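Putative malic enzyme ((S)-malate:NAD+ oxidoreductase (decarboxylating)) (PDB 2A9F) probably catalyses the NAD-dependent oxidative decarboxylation of (S)-malate, as in other malic enzymes, with the help of a divalent metal ion such as magnesium or manganese. Local coordinates at residues T75-L80 / M89-G94; A168-A173 / N321-P326; A174-L179 / M344-A349; I191-G196 / R205-A210. One frame throughout, in Å; residues are numbered along the deposited sequence.

Interaction 1. Residues T75-L80 / M89-G94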
loop_
_atom_site.group_PDB
_atom_site.type_symbol
_atom_site.label_atom_id
_atom_site.label_comp_id
_atom_site.label_asym_id
_atom_site.label_seq_id
_atom_site.Cartn_x
_atom_site.Cartn_y
_atom_site.Cartn_z
ATOM N N THR A 75 16.305 -2.014 -7.089
ATOM C CA THR A 75 17.437 -2.332 -7.963
ATOM C C THR A 75 18.191 -1.112 -8.478
ATOM O O THR A 75 19.338 -1.236 -8.907
ATOM C CB THR A 75 16.989 -3.151 -9.180
ATOM O OG1 THR A 75 16.098 -2.363 -9.990
ATOM C CG2 THR A 75 16.278 -4.424 -8.718
ATOM N N ALA A 76 17.550 0.057 -8.431
ATOM C CA ALA A 76 18.152 1.302 -8.914
ATOM C C ALA A 76 17.868 2.511 -8.018
ATOM O O ALA A 76 17.569 3.613 -8.494
ATOM C CB ALA A 76 17.672 1.588 -10.332
ATOM N N VAL A 77 17.981 2.306 -6.715
ATOM C CA VAL A 77 17.749 3.380 -5.767
ATOM C C VAL A 77 18.784 4.508 -5.878
ATOM O O VAL A 77 19.978 4.290 -5.679
ATOM C CB VAL A 77 17.764 2.843 -4.329
ATOM C CG1 VAL A 77 17.356 3.952 -3.363
ATOM C CG2 VAL A 77 16.850 1.632 -4.220
ATOM N N LEU A 78 18.304 5.708 -6.194
ATOM C CA LEU A 78 19.135 6.907 -6.322
ATOM C C LEU A 78 20.463 6.744 -7.091
ATOM O O LEU A 78 20.479 6.350 -8.257
ATOM C CB LEU A 78 19.406 7.488 -4.917
ATOM C CG LEU A 78 18.433 8.486 -4.278
ATOM C CD1 LEU A 78 17.020 8.188 -4.696
ATOM C CD2 LEU A 78 18.566 8.422 -2.750
ATOM N N GLY A 79 21.565 7.082 -6.426
ATOM C CA GLY A 79 22.879 6.985 -7.029
ATOM C C GLY A 79 23.650 5.844 -6.402
ATOM O O GLY A 79 24.867 5.744 -6.537
ATOM N N LEU A 80 22.926 4.991 -5.691
ATOM C CA LEU A 80 23.509 3.825 -5.053
ATOM C C LEU A 80 23.325 2.702 -6.074
ATOM O O LEU A 80 23.585 2.910 -7.262
ATOM C CB LEU A 80 22.756 3.525 -3.757
ATOM C CG LEU A 80 22.712 4.709 -2.777
ATOM C CD1 LEU A 80 21.801 4.382 -1.610
ATOM C CD2 LEU A 80 24.124 5.029 -2.279
ATOM N N MET A 89 13.052 1.641 0.800
ATOM C CA MET A 89 11.923 2.247 1.491
ATOM C C MET A 89 12.099 3.720 1.905
ATOM O O MET A 89 11.222 4.544 1.633
ATOM C CB MET A 89 11.526 1.376 2.688
ATOM C CG MET A 89 10.040 1.462 3.070
ATOM S SD MET A 89 8.839 0.654 1.981
ATOM C CE MET A 89 9.101 1.413 0.507
ATOM N N PRO A 90 13.239 4.076 2.541
ATOM C CA PRO A 90 13.454 5.473 2.949
ATOM C C PRO A 90 13.233 6.433 1.783
ATOM O O PRO A 90 12.665 7.509 1.956
ATOM C CB PRO A 90 14.907 5.479 3.423
ATOM C CG PRO A 90 15.070 4.126 3.958
ATOM C CD PRO A 90 14.392 3.250 2.930
ATOM N N VAL A 91 13.682 6.034 0.596
ATOM C CA VAL A 91 13.535 6.868 -0.589
ATOM C C VAL A 91 12.100 6.879 -1.138
ATOM O O VAL A 91 11.595 7.921 -1.553
ATOM C CB VAL A 91 14.499 6.409 -1.703
ATOM C CG1 VAL A 91 14.266 7.215 -2.973
ATOM C CG2 VAL A 91 15.928 6.568 -1.234
ATOM N N MET A 92 11.439 5.731 -1.131
ATOM C CA MET A 92 10.074 5.664 -1.636
ATOM C C MET A 92 9.112 6.395 -0.693
ATOM O O MET A 92 8.149 7.022 -1.126
ATOM C CB MET A 92 9.664 4.201 -1.815
ATOM C CG MET A 92 10.665 3.401 -2.676
ATOM S SD MET A 92 10.936 4.189 -4.268
ATOM C CE MET A 92 12.631 4.544 -4.184
ATOM N N GLU A 93 9.359 6.347 0.601
ATOM C CA GLU A 93 8.439 7.057 1.454
ATOM C C GLU A 93 8.794 8.543 1.461
ATOM O O GLU A 93 7.946 9.393 1.735
ATOM C CB GLU A 93 8.387 6.435 2.854
ATOM C CG GLU A 93 9.668 6.335 3.610
ATOM C CD GLU A 93 9.514 5.412 4.824
ATOM O OE1 GLU A 93 9.348 4.184 4.632
ATOM O OE2 GLU A 93 9.550 5.918 5.968
ATOM N N GLY A 94 10.038 8.857 1.119
ATOM C CA GLY A 94 10.426 10.252 1.049
ATOM C C GLY A 94 9.712 10.812 -0.168
ATOM O O GLY A 94 9.133 11.901 -0.160
#
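Val-91, on helix 85-102, meets Val-77 and Leu-78 of the preceding loop in a contact made almost entirely of methyl groups. Its CG2 takes the larger share, lying 3.7 Å from CG1 of Val-77 and 3.6 Å from CD2 of Leu-78. The other branch, CG1, approaches CD1 of Leu-78 to 3.4 Å, so the two prongs of the leucine face the two prongs of the valine, tip to tip. Val-77 behaves differently: it and Val-91 slide past each other in opposite directions, alongside rather than end on. In Val-91, CG1 stands opposite the backbone N across the CA-CB bond (chi1 176°), which spreads both methyls toward the loop.

Backbone hydrogen bonds set the shape of the loop. A type II' turn runs from Val-77 to Leu-80, closed by Leu-80 N to Val-77 O at 3.0 Å, and Leu-78 takes a positive phi (44°) at the first corner, as a type II' turn requires. Leu-78 N is also bonded to OD2 of Asp-138, a magnesium ligand, and the leucine side chain ends about 5 Å from the metal. On the helix, Glu-93 N returns to Met-89 O at 2.8 Å.

Ser-48 of the second subunit packs on Val-91 as well. Apolar packing thus joins the turn to the helix that carries Lys-95, the predicted proton acceptor, in the malic enzyme N-terminal domain, beside the magnesium site.

Interaction 2. Residues A168-A173 / N321-P326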
loop_
_atom_site.group_PDB
_atom_site.type_symbol
_atom_site.label_atom_id
_atom_site.label_comp_id
_atom_site.label_asym_id
_atom_site.label_seq_id
_atom_site.Cartn_x
_atom_site.Cartn_y
_atom_site.Cartn_z
ATOM N N ALA A 168 12.654 14.538 -18.203
ATOM C CA ALA A 168 12.363 14.801 -19.602
ATOM C C ALA A 168 11.386 15.963 -19.687
ATOM O O ALA A 168 11.596 16.913 -20.446
ATOM C CB ALA A 168 11.759 13.569 -20.255
ATOM N N ILE A 169 10.325 15.878 -18.894
ATOM C CA ILE A 169 9.290 16.909 -18.857
ATOM C C ILE A 169 9.831 18.229 -18.333
ATOM O O ILE A 169 9.324 19.292 -18.682
ATOM C CB ILE A 169 8.123 16.503 -17.951
ATOM C CG1 ILE A 169 7.583 15.145 -18.369
ATOM C CG2 ILE A 169 7.028 17.531 -18.042
ATOM C CD1 ILE A 169 6.849 14.441 -17.268
ATOM N N VAL A 170 10.847 18.168 -17.484
ATOM C CA VAL A 170 11.408 19.391 -16.946
ATOM C C VAL A 170 12.416 19.958 -17.928
ATOM O O VAL A 170 12.648 21.167 -17.977
ATOM C CB VAL A 170 12.068 19.148 -15.578
ATOM C CG1 VAL A 170 12.664 20.444 -15.042
ATOM C CG2 VAL A 170 11.035 18.604 -14.613
ATOM N N VAL A 171 13.018 19.076 -18.718
ATOM C CA VAL A 171 13.975 19.514 -19.716
ATOM C C VAL A 171 13.184 20.181 -20.832
ATOM O O VAL A 171 13.601 21.195 -21.389
ATOM C CB VAL A 171 14.782 18.339 -20.270
ATOM C CG1 VAL A 171 15.610 18.793 -21.483
ATOM C CG2 VAL A 171 15.711 17.799 -19.170
ATOM N N LEU A 172 12.018 19.618 -21.118
ATOM C CA LEU A 172 11.163 20.153 -22.148
ATOM C C LEU A 172 10.665 21.527 -21.732
ATOM O O LEU A 172 10.482 22.415 -22.572
ATOM C CB LEU A 172 9.978 19.218 -22.390
ATOM C CG LEU A 172 9.145 19.512 -23.638
ATOM C CD1 LEU A 172 10.069 19.693 -24.847
ATOM C CD2 LEU A 172 8.180 18.377 -23.885
ATOM N N ALA A 173 10.454 21.715 -20.435
ATOM C CA ALA A 173 9.965 23.000 -19.955
ATOM C C ALA A 173 11.120 23.977 -19.955
ATOM O O ALA A 173 10.937 25.176 -20.216
ATOM C CB ALA A 173 9.388 22.865 -18.548
ATOM N N ASN A 321 13.191 16.446 -11.111
ATOM C CA ASN A 321 11.938 15.702 -11.135
ATOM C C ASN A 321 10.799 16.365 -10.383
ATOM O O ASN A 321 9.659 16.391 -10.844
ATOM C CB ASN A 321 12.164 14.323 -10.514
ATOM C CG ASN A 321 11.892 13.217 -11.476
ATOM O OD1 ASN A 321 10.824 13.183 -12.090
ATOM N ND2 ASN A 321 12.852 12.296 -11.632
ATOM N N VAL A 322 11.129 16.885 -9.217
ATOM C CA VAL A 322 10.161 17.499 -8.334
ATOM C C VAL A 322 9.092 18.395 -8.964
ATOM O O VAL A 322 7.921 18.283 -8.623
ATOM C CB VAL A 322 10.900 18.232 -7.230
ATOM C CG1 VAL A 322 9.932 18.730 -6.219
ATOM C CG2 VAL A 322 11.885 17.281 -6.580
ATOM N N LEU A 323 9.483 19.262 -9.889
ATOM C CA LEU A 323 8.533 20.160 -10.558
ATOM C C LEU A 323 7.553 19.446 -11.483
ATOM O O LEU A 323 6.738 20.098 -12.128
ATOM C CB LEU A 323 9.287 21.179 -11.405
ATOM C CG LEU A 323 10.350 21.977 -10.674
ATOM C CD1 LEU A 323 11.299 22.590 -11.682
ATOM C CD2 LEU A 323 9.674 23.033 -9.822
ATOM N N ALA A 324 7.628 18.119 -11.567
ATOM C CA ALA A 324 6.740 17.409 -12.470
ATOM C C ALA A 324 5.836 16.323 -11.906
ATOM O O ALA A 324 4.631 16.356 -12.138
ATOM C CB ALA A 324 7.545 16.842 -13.647
ATOM N N PHE A 325 6.383 15.357 -11.176
ATOM C CA PHE A 325 5.521 14.279 -10.695
ATOM C C PHE A 325 4.359 14.659 -9.793
ATOM O O PHE A 325 3.347 13.964 -9.762
ATOM C CB PHE A 325 6.349 13.130 -10.082
ATOM C CG PHE A 325 7.092 13.480 -8.826
ATOM C CD1 PHE A 325 6.444 13.462 -7.588
ATOM C CD2 PHE A 325 8.463 13.738 -8.866
ATOM C CE1 PHE A 325 7.163 13.690 -6.410
ATOM C CE2 PHE A 325 9.185 13.964 -7.701
ATOM C CZ PHE A 325 8.539 13.939 -6.471
ATOM N N PRO A 326 4.474 15.761 -9.050
ATOM C CA PRO A 326 3.325 16.086 -8.210
ATOM C C PRO A 326 2.131 16.533 -9.052
ATOM O O PRO A 326 1.066 15.917 -9.019
ATOM C CB PRO A 326 3.857 17.201 -7.316
ATOM C CG PRO A 326 5.280 16.850 -7.165
ATOM C CD PRO A 326 5.676 16.457 -8.573
#
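The methyl group of Ala-324 rests against helix 162-180, where CG2 of Val-170 lies 4.0 Å from its CB. The neighbouring Ile-169 adds a looser touch to the same methyl, from its branch point CB at 4.4 Å. Val-170 uses its second prong as well: CG1 meets CD1 of Leu-323 at 4.2 Å. The valine is thereby shared between two successive residues of the other segment, with CG1 opposite the backbone N across the CA-CB bond (chi1 179°) and CG2 beside that N. These are ordinary van der Waals separations between buried apolar groups, and no hydrogen bond crosses.

The next shell is the backbone that presents Leu-323 and Ala-324. Residues 321-323 form a short 3-10 segment, and Ala-324 N bonds to Asn-321 O at 2.8 Å, bending the chain just before helix 325-335. Ala-324 occupies the N-cap position of that helix.

Farther out, Leu-323 and Ile-169 also lean on helix 342-354, through Ile-352 and Ala-348 respectively. Phe-325 turns to helix 85-102, where its ring meets that of Phe-99 with the planes at about 50°. Asn-320, predicted to bind (S)-malate, directly precedes the second segment. The contact thus lies where helix 325-335 begins, next to a residue of the predicted substrate site, where the NAD-binding domain faces the N-terminal domain.

Interaction 3. Residues A174-L179 / M344-A349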
loop_
_atom_site.group_PDB
_atom_site.type_symbol
_atom_site.label_atom_id
_atom_site.label_comp_id
_atom_site.label_asym_id
_atom_site.label_seq_id
_atom_site.Cartn_x
_atom_site.Cartn_y
_atom_site.Cartn_z
ATOM N N ALA A 174 12.309 23.447 -19.672
ATOM C CA ALA A 174 13.513 24.257 -19.621
ATOM C C ALA A 174 13.890 24.816 -20.993
ATOM O O ALA A 174 14.619 25.800 -21.086
ATOM C CB ALA A 174 14.663 23.448 -19.055
ATOM N N ILE A 175 13.417 24.198 -22.069
ATOM C CA ILE A 175 13.763 24.747 -23.368
ATOM C C ILE A 175 12.689 25.757 -23.765
ATOM O O ILE A 175 13.011 26.800 -24.313
ATOM C CB ILE A 175 13.952 23.655 -24.491
ATOM C CG1 ILE A 175 12.655 23.420 -25.249
ATOM C CG2 ILE A 175 14.463 22.348 -23.904
ATOM C CD1 ILE A 175 12.872 22.665 -26.536
ATOM N N PHE A 176 11.424 25.461 -23.486
ATOM C CA PHE A 176 10.362 26.409 -23.817
ATOM C C PHE A 176 10.824 27.783 -23.320
ATOM O O PHE A 176 10.691 28.806 -24.010
ATOM C CB PHE A 176 9.063 26.034 -23.113
ATOM C CG PHE A 176 8.352 24.871 -23.722
ATOM C CD1 PHE A 176 7.640 23.984 -22.918
ATOM C CD2 PHE A 176 8.365 24.667 -25.098
ATOM C CE1 PHE A 176 6.949 22.907 -23.471
ATOM C CE2 PHE A 176 7.678 23.591 -25.668
ATOM C CZ PHE A 176 6.970 22.709 -24.853
ATOM N N ASN A 177 11.384 27.790 -22.117
ATOM C CA ASN A 177 11.876 29.023 -21.543
ATOM C C ASN A 177 13.188 29.428 -22.184
ATOM O O ASN A 177 13.535 30.604 -22.220
ATOM C CB ASN A 177 12.034 28.879 -20.030
ATOM C CG ASN A 177 10.746 29.157 -19.296
ATOM O OD1 ASN A 177 9.751 29.556 -19.905
ATOM N ND2 ASN A 177 10.752 28.954 -17.986
ATOM N N SER A 178 13.924 28.449 -22.690
ATOM C CA SER A 178 15.176 28.755 -23.352
ATOM C C SER A 178 14.903 29.380 -24.712
ATOM O O SER A 178 15.623 30.274 -25.134
ATOM C CB SER A 178 16.023 27.499 -23.491
ATOM O OG SER A 178 16.797 27.339 -22.318
ATOM N N LEU A 179 13.857 28.914 -25.384
ATOM C CA LEU A 179 13.470 29.441 -26.685
ATOM C C LEU A 179 13.281 30.946 -26.541
ATOM O O LEU A 179 13.911 31.743 -27.245
ATOM C CB LEU A 179 12.153 28.808 -27.135
ATOM C CG LEU A 179 12.089 27.278 -27.213
ATOM C CD1 LEU A 179 10.716 26.840 -27.692
ATOM C CD2 LEU A 179 13.162 26.772 -28.170
ATOM N N MET A 344 -0.401 15.234 -22.443
ATOM C CA MET A 344 -0.539 15.562 -21.021
ATOM C C MET A 344 0.827 15.920 -20.430
ATOM O O MET A 344 0.939 16.827 -19.600
ATOM C CB MET A 344 -1.137 14.374 -20.246
ATOM C CG MET A 344 -2.666 14.265 -20.318
ATOM S SD MET A 344 -3.322 12.684 -19.773
ATOM C CE MET A 344 -2.783 12.654 -18.090
ATOM N N GLN A 345 1.867 15.209 -20.860
ATOM C CA GLN A 345 3.217 15.469 -20.374
ATOM C C GLN A 345 3.765 16.799 -20.881
ATOM O O GLN A 345 4.494 17.484 -20.150
ATOM C CB GLN A 345 4.144 14.328 -20.776
ATOM C CG GLN A 345 3.721 13.000 -20.190
ATOM C CD GLN A 345 4.604 11.861 -20.616
ATOM O OE1 GLN A 345 5.835 11.959 -20.583
ATOM N NE2 GLN A 345 3.985 10.756 -21.006
ATOM N N ILE A 346 3.422 17.177 -22.118
ATOM C CA ILE A 346 3.894 18.452 -22.669
ATOM C C ILE A 346 3.112 19.541 -21.949
ATOM O O ILE A 346 3.639 20.623 -21.642
ATOM C CB ILE A 346 3.657 18.562 -24.207
ATOM C CG1 ILE A 346 4.530 17.544 -24.948
ATOM C CG2 ILE A 346 4.016 19.965 -24.706
ATOM C CD1 ILE A 346 4.326 17.544 -26.451
ATOM N N ALA A 347 1.849 19.232 -21.670
ATOM C CA ALA A 347 0.973 20.153 -20.956
ATOM C C ALA A 347 1.700 20.529 -19.673
ATOM O O ALA A 347 1.833 21.710 -19.343
ATOM C CB ALA A 347 -0.348 19.476 -20.638
ATOM N N ALA A 348 2.199 19.515 -18.972
ATOM C CA ALA A 348 2.929 19.731 -17.730
ATOM C C ALA A 348 4.129 20.638 -17.958
ATOM O O ALA A 348 4.428 21.502 -17.136
ATOM C CB ALA A 348 3.385 18.393 -17.148
ATOM N N ALA A 349 4.810 20.450 -19.083
ATOM C CA ALA A 349 5.987 21.252 -19.401
ATOM C C ALA A 349 5.674 22.727 -19.591
ATOM O O ALA A 349 6.451 23.585 -19.176
ATOM C CB ALA A 349 6.669 20.708 -20.642
#
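Phe-176 presents the edge of its ring to helix 342-354, touching Ala-349 and Ile-346 with neighbouring ring atoms. CE1 lies 3.6 Å from CB of Ala-349, and CZ is 4.0 Å from CG2 of Ile-346; both methyls sit near the ring plane, so neither face is used by this pair. The backbone joins in too, since O of Ala-349 lies in the plane at the same edge, 3.9 Å from CD1.

The ring reaches across because its CG is turned opposite the carbonyl carbon (chi1 -76°), next to the backbone N. In Ile-346 the branches divide the work. CG2, on the far side of the CA-CB bond from the backbone N, meets the phenyl edge, and the phenylalanine and isoleucine side chains cross at about a right angle. CD1, at the end of the extended CG1 arm (chi2 178°), goes instead to Ala-209 and Ala-210 of helix 198-210. Ala-349 offers a single methyl pointed at the ring.

On helix 162-180 itself, Ser-178 OG donates to Ala-174 O at 2.9 Å, which satisfies the hydroxyl within its own helix. With no hydrogen bond between the segments, the two helices are held here by shape and apolar burial, an aromatic edge set against small aliphatic groups.

Interaction 4. Residues I191-G196 / R205-A210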
loop_
_atom_site.group_PDB
_atom_site.type_symbol
_atom_site.label_atom_id
_atom_site.label_comp_id
_atom_site.label_asym_id
_atom_site.label_seq_id
_atom_site.Cartn_x
_atom_site.Cartn_y
_atom_site.Cartn_z
ATOM N N ILE A 191 17.990 20.819 -32.985
ATOM C CA ILE A 191 18.156 20.101 -31.727
ATOM C C ILE A 191 18.875 18.753 -31.867
ATOM O O ILE A 191 18.404 17.858 -32.580
ATOM C CB ILE A 191 16.760 19.862 -31.096
ATOM C CG1 ILE A 191 16.017 21.192 -30.960
ATOM C CG2 ILE A 191 16.895 19.173 -29.764
ATOM C CD1 ILE A 191 14.602 21.069 -30.436
ATOM N N VAL A 192 20.006 18.617 -31.171
ATOM C CA VAL A 192 20.796 17.381 -31.183
ATOM C C VAL A 192 20.614 16.586 -29.884
ATOM O O VAL A 192 20.952 17.081 -28.816
ATOM C CB VAL A 192 22.307 17.676 -31.325
ATOM C CG1 VAL A 192 23.101 16.394 -31.084
ATOM C CG2 VAL A 192 22.618 18.232 -32.702
ATOM N N VAL A 193 20.102 15.361 -29.976
ATOM C CA VAL A 193 19.907 14.518 -28.791
ATOM C C VAL A 193 20.903 13.348 -28.725
ATOM O O VAL A 193 20.935 12.491 -29.602
ATOM C CB VAL A 193 18.471 13.924 -28.744
ATOM C CG1 VAL A 193 18.358 12.912 -27.607
ATOM C CG2 VAL A 193 17.454 15.037 -28.550
ATOM N N ASN A 194 21.716 13.308 -27.678
ATOM C CA ASN A 194 22.682 12.226 -27.536
ATOM C C ASN A 194 22.096 11.101 -26.693
ATOM O O ASN A 194 21.973 11.221 -25.484
ATOM C CB ASN A 194 23.967 12.737 -26.888
ATOM C CG ASN A 194 25.158 11.849 -27.178
ATOM O OD1 ASN A 194 25.917 11.499 -26.277
ATOM N ND2 ASN A 194 25.337 11.487 -28.447
ATOM N N GLY A 195 21.720 10.012 -27.351
ATOM C CA GLY A 195 21.159 8.877 -26.643
ATOM C C GLY A 195 20.252 8.046 -27.530
ATOM O O GLY A 195 19.133 8.451 -27.842
ATOM N N GLY A 196 20.733 6.877 -27.940
ATOM C CA GLY A 196 19.940 6.014 -28.802
ATOM C C GLY A 196 18.967 5.188 -27.996
ATOM O O GLY A 196 17.981 4.686 -28.529
ATOM N N ARG A 205 10.621 11.850 -29.224
ATOM C CA ARG A 205 9.213 11.805 -29.623
ATOM C C ARG A 205 8.507 13.013 -29.030
ATOM O O ARG A 205 7.735 13.697 -29.709
ATOM C CB ARG A 205 8.519 10.538 -29.126
ATOM C CG ARG A 205 8.748 9.308 -29.974
ATOM C CD ARG A 205 10.215 8.984 -30.040
ATOM N NE ARG A 205 10.466 7.661 -30.605
ATOM C CZ ARG A 205 10.253 6.520 -29.956
ATOM N NH1 ARG A 205 9.784 6.535 -28.710
ATOM N NH2 ARG A 205 10.521 5.367 -30.555
ATOM N N LYS A 206 8.780 13.275 -27.758
ATOM C CA LYS A 206 8.176 14.411 -27.084
ATOM C C LYS A 206 8.496 15.700 -27.820
ATOM O O LYS A 206 7.590 16.482 -28.113
ATOM C CB LYS A 206 8.653 14.488 -25.634
ATOM C CG LYS A 206 8.026 13.430 -24.750
ATOM C CD LYS A 206 8.612 13.450 -23.353
ATOM C CE LYS A 206 8.071 12.289 -22.550
ATOM N NZ LYS A 206 8.293 10.993 -23.263
ATOM N N LEU A 207 9.771 15.925 -28.124
ATOM C CA LEU A 207 10.163 17.131 -28.856
ATOM C C LEU A 207 9.384 17.323 -30.167
ATOM O O LEU A 207 8.880 18.403 -30.454
ATOM C CB LEU A 207 11.643 17.094 -29.179
ATOM C CG LEU A 207 12.573 17.714 -28.157
ATOM C CD1 LEU A 207 14.005 17.483 -28.605
ATOM C CD2 LEU A 207 12.278 19.201 -28.031
ATOM N N LEU A 208 9.282 16.276 -30.968
ATOM C CA LEU A 208 8.570 16.404 -32.228
ATOM C C LEU A 208 7.113 16.744 -31.963
ATOM O O LEU A 208 6.533 17.594 -32.643
ATOM C CB LEU A 208 8.705 15.117 -33.047
ATOM C CG LEU A 208 10.155 14.887 -33.489
ATOM C CD1 LEU A 208 10.234 13.695 -34.443
ATOM C CD2 LEU A 208 10.698 16.151 -34.155
ATOM N N ALA A 209 6.541 16.094 -30.951
ATOM C CA ALA A 209 5.155 16.317 -30.553
ATOM C C ALA A 209 4.980 17.726 -29.989
ATOM O O ALA A 209 3.904 18.311 -30.069
ATOM C CB ALA A 209 4.750 15.290 -29.508
ATOM N N ALA A 210 6.054 18.268 -29.427
ATOM C CA ALA A 210 6.015 19.595 -28.838
ATOM C C ALA A 210 6.125 20.684 -29.881
ATOM O O ALA A 210 5.868 21.848 -29.590
ATOM C CB ALA A 210 7.124 19.742 -27.817
#
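Leu-207 of helix 198-210 packs its two end methyls on Ile-191 of strand 190-194, the close part of this contact. CD1 of the leucine approaches CG2 of Ile-191 to 3.5 Å, and its CD2 meets CD1 of the isoleucine at 3.8 Å. The two side chains reach for each other tip to tip, each giving two methyls. Ile-191 can do so because CG2 stands opposite the backbone N while CG1 lies beside it (chi1 -54°), sending one branch to each prong of the leucine.

The fit slackens along the strand. Val-193, two residues on and facing the same way, has a single longer touch, from CG2 to CD1 of Leu-207 at 4.2 Å. Val-192 between them points away from the helix. Beyond the strand end, Gly-195 and Gly-196 diverge from this part of the helix, where Arg-205 is exposed.

Gly-195 opens a GxGxxG pattern of Rossmann type, consistent with a dinucleotide-binding turn between strand and helix. Strand 190-194, helix 198-210 and strand 214-219 make a beta-alpha-beta unit, and Ile-191 pairs in parallel with strand 214-219, bonding to Lys-214 and Thr-216, in the mixed sheet. Leu-207 also meets Leu-172 and Ile-175 of helix 162-180, so it touches both the strand and that helix, while Lys-206 packs on Gln-345 of helix 342-354.

All four contacts are apolar, without a hydrogen bond across them. Every touching residue is buried in interactions 2 and 4, whereas Leu-78 in interaction 1 and Phe-176 in interaction 3 are partly exposed. Interactions 2, 3 and 4 are in direct packing contact with one another in the NAD-binding domain, and the first two share helix 162-180. Interaction 1 stands apart in the N-terminal domain, and it alone is also touched by the second subunit. Branched aliphatic side chains meet each other in 1 and 4, an alanine methyl takes the centre of 2, and 3 relies on an aromatic edge. Interaction 1 lies beside the metal site and interaction 2 next to a predicted malate-binding residue; 3 and 4 lie away from both.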